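Local coordinates for protein spaetzle C-106 (Drosophila melanogaster, PDB 4LXR) that acts as the activated, disulfide-linked dimeric ligand of the Toll receptor, in antifungal immunity and embryonic dorsal-ventral patterning, at residues 42-54 against 94-106. Sequence-based numbering, arbitrary orientation.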
loop_
_atom_site.group_PDB
_atom_site.type_symbol
_atom_site.label_atom_id
_atom_site.label_comp_id
_atom_site.label_asym_id
_atom_site.label_seq_id
_atom_site.Cartn_x
_atom_site.Cartn_y
_atom_site.Cartn_z
ATOM N N ILE C 42 18.818 23.863 -14.448
ATOM C CA ILE C 42 18.086 22.671 -14.025
ATOM C C ILE C 42 18.978 21.429 -14.083
ATOM O O ILE C 42 19.599 21.151 -15.111
ATOM C CB ILE C 42 16.840 22.456 -14.913
ATOM C CG1 ILE C 42 16.285 21.035 -14.761
ATOM C CG2 ILE C 42 17.177 22.744 -16.371
ATOM C CD1 ILE C 42 15.618 20.760 -13.426
ATOM N N GLN C 43 19.054 20.684 -12.985
ATOM C CA GLN C 43 19.848 19.469 -12.995
ATOM C C GLN C 43 18.999 18.218 -13.197
ATOM O O GLN C 43 17.883 18.101 -12.685
ATOM C CB GLN C 43 20.734 19.351 -11.753
ATOM C CG GLN C 43 20.052 18.843 -10.507
ATOM C CD GLN C 43 21.051 18.521 -9.409
ATOM O OE1 GLN C 43 22.220 18.217 -9.682
ATOM N NE2 GLN C 43 20.600 18.600 -8.159
ATOM N N ILE C 44 19.541 17.288 -13.971
ATOM C CA ILE C 44 18.816 16.091 -14.340
ATOM C C ILE C 44 19.674 14.872 -14.063
ATOM O O ILE C 44 20.894 14.977 -13.959
ATOM C CB ILE C 44 18.445 16.112 -15.832
ATOM C CG1 ILE C 44 19.705 15.989 -16.696
ATOM C CG2 ILE C 44 17.693 17.380 -16.164
ATOM C CD1 ILE C 44 19.436 16.064 -18.183
ATOM N N GLU C 45 19.031 13.720 -13.916
ATOM C CA GLU C 45 19.752 12.458 -13.844
ATOM C C GLU C 45 19.213 11.498 -14.889
ATOM O O GLU C 45 18.010 11.228 -14.921
ATOM C CB GLU C 45 19.645 11.837 -12.452
ATOM C CG GLU C 45 20.465 10.550 -12.299
ATOM C CD GLU C 45 20.512 10.062 -10.867
ATOM O OE1 GLU C 45 20.090 8.909 -10.599
ATOM O OE2 GLU C 45 20.969 10.851 -10.012
ATOM N N GLU C 46 20.098 10.999 -15.747
ATOM C CA GLU C 46 19.706 10.085 -16.820
ATOM C C GLU C 46 20.423 8.763 -16.694
ATOM O O GLU C 46 21.586 8.739 -16.313
ATOM C CB GLU C 46 20.045 10.668 -18.190
ATOM C CG GLU C 46 19.140 11.782 -18.648
ATOM C CD GLU C 46 19.477 12.250 -20.046
ATOM O OE1 GLU C 46 20.674 12.482 -20.316
ATOM O OE2 GLU C 46 18.545 12.377 -20.874
ATOM N N CYS C 47 19.734 7.672 -17.022
ATOM C CA CYS C 47 20.369 6.365 -17.069
ATOM C C CYS C 47 21.519 6.401 -18.084
ATOM O O CYS C 47 21.363 6.945 -19.178
ATOM C CB CYS C 47 19.362 5.274 -17.445
ATOM S SG CYS C 47 18.018 5.009 -16.239
ATOM N N GLU C 48 22.664 5.829 -17.713
ATOM C CA GLU C 48 23.833 5.819 -18.587
ATOM C C GLU C 48 23.564 4.993 -19.843
ATOM O O GLU C 48 24.089 5.297 -20.915
ATOM C CB GLU C 48 25.082 5.313 -17.853
ATOM C CG GLU C 48 26.394 5.686 -18.538
ATOM C CD GLU C 48 27.613 5.057 -17.881
ATOM O OE1 GLU C 48 28.176 5.661 -16.937
ATOM O OE2 GLU C 48 28.009 3.957 -18.319
ATOM N N GLY C 49 22.739 3.957 -19.716
ATOM C CA GLY C 49 22.335 3.175 -20.874
ATOM C C GLY C 49 20.832 2.958 -20.979
ATOM O O GLY C 49 20.083 3.318 -20.072
ATOM N N ALA C 50 20.391 2.367 -22.086
ATOM C CA ALA C 50 18.984 2.002 -22.253
ATOM C C ALA C 50 18.747 0.512 -21.984
ATOM O O ALA C 50 19.414 -0.339 -22.572
ATOM C CB ALA C 50 18.503 2.368 -23.653
ATOM N N ASP C 51 17.804 0.211 -21.093
ATOM C CA ASP C 51 17.410 -1.171 -20.780
ATOM C C ASP C 51 18.536 -2.015 -20.199
ATOM O O ASP C 51 18.483 -3.245 -20.240
ATOM C CB ASP C 51 16.854 -1.884 -22.016
ATOM C CG ASP C 51 15.578 -1.259 -22.526
ATOM O OD1 ASP C 51 15.260 -0.123 -22.112
ATOM O OD2 ASP C 51 14.899 -1.904 -23.351
ATOM N N GLN C 52 19.554 -1.362 -19.662
ATOM C CA GLN C 52 20.691 -2.087 -19.123
ATOM C C GLN C 52 20.274 -2.897 -17.898
ATOM O O GLN C 52 19.508 -2.416 -17.062
ATOM C CB GLN C 52 21.826 -1.117 -18.792
ATOM C CG GLN C 52 22.371 -0.385 -20.029
ATOM C CD GLN C 52 23.157 -1.308 -20.950
ATOM O OE1 GLN C 52 22.865 -1.421 -22.142
ATOM N NE2 GLN C 52 24.162 -1.974 -20.396
ATOM N N PRO C 53 20.744 -4.151 -17.814
ATOM C CA PRO C 53 20.504 -4.937 -16.599
ATOM C C PRO C 53 21.162 -4.248 -15.409
ATOM O O PRO C 53 22.149 -3.539 -15.591
ATOM C CB PRO C 53 21.193 -6.274 -16.901
ATOM C CG PRO C 53 22.174 -5.968 -18.001
ATOM C CD PRO C 53 21.526 -4.894 -18.818
ATOM N N CYS C 54 20.608 -4.431 -14.220
ATOM C CA CYS C 54 21.136 -3.767 -13.035
ATOM C C CYS C 54 22.412 -4.463 -12.546
ATOM O O CYS C 54 22.617 -5.653 -12.790
ATOM C CB CYS C 54 20.073 -3.739 -11.915
ATOM S SG CYS C 54 18.389 -3.203 -12.416
ATOM N N LYS C 94 8.217 16.969 -18.280
ATOM C CA LYS C 94 9.028 15.811 -17.885
ATOM C C LYS C 94 10.523 16.118 -17.779
ATOM O O LYS C 94 11.158 16.531 -18.751
ATOM C CB LYS C 94 8.818 14.640 -18.854
ATOM C CG LYS C 94 7.446 13.977 -18.778
ATOM C CD LYS C 94 7.234 13.041 -19.964
ATOM C CE LYS C 94 8.316 11.964 -20.042
ATOM N NZ LYS C 94 8.073 10.849 -19.083
ATOM N N ILE C 95 11.077 15.897 -16.591
ATOM C CA ILE C 95 12.512 16.028 -16.354
ATOM C C ILE C 95 13.065 14.693 -15.848
ATOM O O ILE C 95 12.590 14.179 -14.840
ATOM C CB ILE C 95 12.801 17.119 -15.289
ATOM C CG1 ILE C 95 12.261 18.477 -15.739
ATOM C CG2 ILE C 95 14.284 17.222 -15.002
ATOM C CD1 ILE C 95 12.986 19.064 -16.931
ATOM N N PRO C 96 14.059 14.117 -16.553
ATOM C CA PRO C 96 14.717 12.904 -16.042
ATOM C C PRO C 96 15.260 13.196 -14.649
ATOM O O PRO C 96 16.005 14.166 -14.499
ATOM C CB PRO C 96 15.864 12.683 -17.029
ATOM C CG PRO C 96 15.430 13.376 -18.276
ATOM C CD PRO C 96 14.645 14.572 -17.826
ATOM N N SER C 97 14.866 12.407 -13.650
ATOM C CA SER C 97 15.135 12.765 -12.261
ATOM C C SER C 97 16.011 11.754 -11.526
ATOM O O SER C 97 16.650 12.104 -10.535
ATOM C CB SER C 97 13.829 12.995 -11.492
ATOM O OG SER C 97 12.973 11.875 -11.614
ATOM N N CYS C 98 16.009 10.512 -12.008
ATOM C CA CYS C 98 16.921 9.470 -11.534
ATOM C C CYS C 98 16.751 8.165 -12.311
ATOM O O CYS C 98 15.794 8.002 -13.073
ATOM C CB CYS C 98 16.767 9.200 -10.027
ATOM S SG CYS C 98 15.224 8.434 -9.531
ATOM N N CYS C 99 17.689 7.244 -12.088
ATOM C CA CYS C 99 17.712 5.945 -12.742
ATOM C C CYS C 99 17.598 4.874 -11.675
ATOM O O CYS C 99 18.376 4.842 -10.728
ATOM C CB CYS C 99 19.032 5.772 -13.495
ATOM S SG CYS C 99 19.109 4.363 -14.624
ATOM N N LYS C 100 16.620 3.993 -11.799
ATOM C CA LYS C 100 16.406 3.018 -10.734
ATOM C C LYS C 100 16.254 1.627 -11.295
ATOM O O LYS C 100 15.824 1.451 -12.437
ATOM C CB LYS C 100 15.167 3.374 -9.901
ATOM C CG LYS C 100 15.181 4.789 -9.351
ATOM C CD LYS C 100 14.269 4.949 -8.129
ATOM C CE LYS C 100 12.810 5.075 -8.508
ATOM N NZ LYS C 100 11.976 5.145 -7.276
ATOM N N CYS C 101 16.572 0.641 -10.472
ATOM C CA CYS C 101 16.483 -0.740 -10.890
ATOM C C CYS C 101 15.083 -1.254 -10.620
ATOM O O CYS C 101 14.619 -1.237 -9.485
ATOM C CB CYS C 101 17.517 -1.596 -10.155
ATOM S SG CYS C 101 17.442 -3.332 -10.609
ATOM N N ALA C 102 14.414 -1.703 -11.674
ATOM C CA ALA C 102 13.045 -2.198 -11.568
ATOM C C ALA C 102 13.034 -3.724 -11.517
ATOM O O ALA C 102 13.701 -4.382 -12.311
ATOM C CB ALA C 102 12.225 -1.696 -12.742
ATOM N N LEU C 103 12.294 -4.282 -10.566
ATOM C CA LEU C 103 12.153 -5.728 -10.455
ATOM C C LEU C 103 10.750 -6.136 -10.906
ATOM O O LEU C 103 9.769 -5.545 -10.475
ATOM C CB LEU C 103 12.376 -6.168 -9.007
ATOM C CG LEU C 103 13.616 -5.607 -8.308
ATOM C CD1 LEU C 103 13.576 -5.920 -6.823
ATOM C CD2 LEU C 103 14.904 -6.140 -8.945
ATOM N N LYS C 104 10.648 -7.135 -11.777
ATOM C CA LYS C 104 9.337 -7.674 -12.157
ATOM C C LYS C 104 8.833 -8.669 -11.113
ATOM O O LYS C 104 8.979 -9.880 -11.268
ATOM C CB LYS C 104 9.401 -8.356 -13.520
ATOM C CG LYS C 104 8.732 -7.589 -14.641
ATOM C CD LYS C 104 9.642 -6.512 -15.200
ATOM C CE LYS C 104 8.949 -5.702 -16.290
ATOM N NZ LYS C 104 8.388 -6.569 -17.368
ATOM N N THR C 105 8.270 -8.149 -10.033
ATOM C CA THR C 105 7.639 -8.976 -9.018
ATOM C C THR C 105 6.468 -8.200 -8.478
ATOM O O THR C 105 6.362 -6.999 -8.722
ATOM C CB THR C 105 8.557 -9.244 -7.839
ATOM O OG1 THR C 105 7.873 -10.074 -6.884
ATOM C CG2 THR C 105 8.941 -7.939 -7.171
ATOM N N GLY C 106 5.599 -8.880 -7.735
ATOM C CA GLY C 106 4.482 -8.228 -7.069
ATOM C C GLY C 106 4.937 -7.325 -5.933
ATOM O O GLY C 106 6.124 -7.268 -5.596
#
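Glu45 lies along the backbone of Cys98, its CB, CG and CD all close to Cys98 CA, bridging strands 43-47 and 95-102, which cross at 50°. A chi1 of -176° swings CG to the far side from N, and the straight chain carries the carboxylate to Cys99. There Cys99 N donates to Glu45 OE1 over 3.3 Å. It meets the anti side of that oxygen, 25° out of the carboxylate plane. The same oxygen pairs with Lys100 of the second subunit, while OE2 meets Arg14 of this chain. The main chain adds a bond from Glu45 N to Pro96 O (3.1 Å).

Beside this polar link, Ile44 CG2 meets Ile95 CG2 at 3.6 Å, the two side chains nearly perpendicular, and Glu46 runs alongside Pro96, laying CG against the ring at CB.

Further along, two disulfides tie the segments covalently: Cys47 SG to Cys99 SG at 2.1 Å, and Cys54 SG to Cys101 SG at 2.0 Å. With the backbone of 47-54 and 99-101 they close a ring, which Cys10-Cys68 threads, the I-IV, II-V, III-VI pattern of cystine-knot growth factors. Cys98, whose CB touches Glu45 OE1, is disulfide-bonded through SG to Cys98 SG of the second subunit, the interchain link of the homodimer. Flanked by Arg14 and that Lys100, the Glu45 carboxylate is probably held ionised, coupling the crossing of the strands to the dimer interface.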